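Local coordinates for protein cDNA FLJ56608, highly similar to Homo sapiens chloride channel, calcium activated, family member 1 (CLCA1), mRNA (Homo sapiens, PDB 6PYO) that may be involved in calcium-activated chloride conductance and in regulating mucus production by goblet cells, the part here being its calcium-binding von Willebrand factor type A (VWA) domain, at residues Val110-Gly115 / His135-Gly140. Numbering follows the deposited sequence.
Sequences VLLTDG and HTVALG
Leu112 and Val137 project together from one face of a parallel strand pair, and Leu111 and Thr136 from the other. Leu112 CG stands anti to its carbonyl carbon (chi1 -56°), and with an extended chi2 the end of the side chain leans toward Val137. Past the strand end, Leu139 CD1 comes within 4.0 Å of Leu112 CB, and Leu28 of helix 24-39 touches both leucines. Leu111 instead has CG anti to the backbone N (chi1 -179°), its CD2 lying 4.2 Å from Thr136 CG2, where Leu147 of helix 145-152 touches both and Leu150 touches Leu111. Thr136 OG1 hydrogen-bonds with Ser151 OG on that helix.

Three nearly linear bonds hold the backbones in register: Leu111 N to His135 O (2.7 Å), Val137 N to Leu111 O (2.8 Å) and Thr113 N to Val137 O (3.1 Å). Beyond them the pattern bends: Leu139 N reaches Thr113 O at 2.8 Å from above the carbonyl plane, with a C=O...N angle of 133°. Here Thr113 OG1 accepts from Gly115 N at 2.9 Å, an ST turn, and also hydrogen-bonds to Asp14 OD2.

The strands belong to a beta-alpha-beta crossover through helix 124-130, in the Rossmann-like VWA fold. Asp114, just after strand 108-113, has its side chain about 4 Å from the calcium of the MIDAS (metal-ion-dependent adhesion site), bound by Ser16, Ser18 and Thr85. That distance and the OD2 hydrogen bond to Ser18 OG suggest a second-shell carboxylate; salt-bridged Arg24 and the calcium would be expected to favour its charged form.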
loop_
_atom_site.group_PDB
_atom_site.type_symbol
_atom_site.label_atom_id
_atom_site.label_comp_id
_atom_site.label_asym_id
_atom_site.label_seq_id
_atom_site.Cartn_x
_atom_site.Cartn_y
_atom_site.Cartn_z
ATOM N N VAL A 110 0.947 -0.654 3.370
ATOM C CA VAL A 110 2.228 -0.119 2.918
ATOM C C VAL A 110 1.893 0.708 1.671
ATOM O O VAL A 110 1.606 0.151 0.601
ATOM C CB VAL A 110 3.259 -1.218 2.631
ATOM C CG1 VAL A 110 4.565 -0.609 2.134
ATOM C CG2 VAL A 110 3.535 -2.050 3.934
ATOM N N LEU A 111 1.921 2.027 1.814
ATOM C CA LEU A 111 1.563 2.979 0.760
ATOM C C LEU A 111 2.832 3.474 0.083
ATOM O O LEU A 111 3.611 4.234 0.677
ATOM C CB LEU A 111 0.776 4.147 1.343
ATOM C CG LEU A 111 0.298 5.228 0.360
ATOM C CD1 LEU A 111 -0.416 4.579 -0.829
ATOM C CD2 LEU A 111 -0.618 6.182 1.104
ATOM N N LEU A 112 3.058 3.029 -1.152
ATOM C CA LEU A 112 4.247 3.415 -1.899
ATOM C C LEU A 112 3.772 4.426 -2.958
ATOM O O LEU A 112 2.990 4.081 -3.867
ATOM C CB LEU A 112 4.952 2.201 -2.516
ATOM C CG LEU A 112 5.378 1.072 -1.538
ATOM C CD1 LEU A 112 6.132 -0.059 -2.208
ATOM C CD2 LEU A 112 6.232 1.596 -0.417
ATOM N N THR A 113 4.190 5.678 -2.810
ATOM C CA THR A 113 3.663 6.703 -3.721
ATOM C C THR A 113 4.620 7.874 -3.781
ATOM O O THR A 113 5.397 8.100 -2.843
ATOM C CB THR A 113 2.286 7.207 -3.261
ATOM O OG1 THR A 113 1.797 8.257 -4.109
ATOM C CG2 THR A 113 2.419 7.783 -1.836
ATOM N N ASP A 114 4.518 8.664 -4.879
ATOM C CA ASP A 114 5.206 9.957 -4.887
ATOM C C ASP A 114 4.455 11.012 -4.078
ATOM O O ASP A 114 5.000 12.093 -3.824
ATOM C CB ASP A 114 5.486 10.471 -6.322
ATOM C CG ASP A 114 4.247 10.685 -7.178
ATOM O OD1 ASP A 114 3.139 10.969 -6.692
ATOM O OD2 ASP A 114 4.418 10.572 -8.396
ATOM N N GLY A 115 3.222 10.734 -3.664
ATOM C CA GLY A 115 2.491 11.636 -2.801
ATOM C C GLY A 115 1.915 12.871 -3.457
ATOM O O GLY A 115 1.374 13.728 -2.753
ATOM N N HIS A 135 1.735 2.785 6.777
ATOM C CA HIS A 135 3.130 3.094 6.487
ATOM C C HIS A 135 3.180 3.762 5.120
ATOM O O HIS A 135 2.533 3.297 4.174
ATOM C CB HIS A 135 3.965 1.820 6.468
ATOM C CG HIS A 135 3.757 0.940 7.663
ATOM N ND1 HIS A 135 4.149 1.307 8.935
ATOM C CD2 HIS A 135 3.256 -0.314 7.774
ATOM C CE1 HIS A 135 3.867 0.331 9.781
ATOM N NE2 HIS A 135 3.281 -0.646 9.109
ATOM N N THR A 136 3.929 4.851 5.016
ATOM C CA THR A 136 4.078 5.588 3.766
ATOM C C THR A 136 5.548 5.609 3.378
ATOM O O THR A 136 6.422 5.819 4.225
ATOM C CB THR A 136 3.509 7.016 3.886
ATOM O OG1 THR A 136 4.187 7.741 4.927
ATOM C CG2 THR A 136 2.033 6.982 4.211
ATOM N N VAL A 137 5.816 5.323 2.112
ATOM C CA VAL A 137 7.117 5.508 1.494
ATOM C C VAL A 137 6.917 6.547 0.391
ATOM O O VAL A 137 6.203 6.302 -0.603
ATOM C CB VAL A 137 7.703 4.206 0.947
ATOM C CG1 VAL A 137 9.167 4.417 0.572
ATOM C CG2 VAL A 137 7.604 3.087 1.978
ATOM N N ALA A 138 7.505 7.723 0.596
ATOM C CA ALA A 138 7.448 8.811 -0.370
ATOM C C ALA A 138 8.522 8.583 -1.422
ATOM O O ALA A 138 9.701 8.483 -1.088
ATOM C CB ALA A 138 7.646 10.149 0.338
ATOM N N LEU A 139 8.126 8.461 -2.688
ATOM C CA LEU A 139 9.079 8.132 -3.742
ATOM C C LEU A 139 9.461 9.350 -4.578
ATOM O O LEU A 139 10.322 9.256 -5.456
ATOM C CB LEU A 139 8.493 7.017 -4.622
ATOM C CG LEU A 139 8.311 5.728 -3.804
ATOM C CD1 LEU A 139 7.420 4.739 -4.469
ATOM C CD2 LEU A 139 9.689 5.105 -3.498
ATOM N N GLY A 140 8.850 10.486 -4.316
ATOM C CA GLY A 140 9.254 11.721 -4.927
ATOM C C GLY A 140 9.466 12.759 -3.850
ATOM O O GLY A 140 9.190 12.516 -2.666
#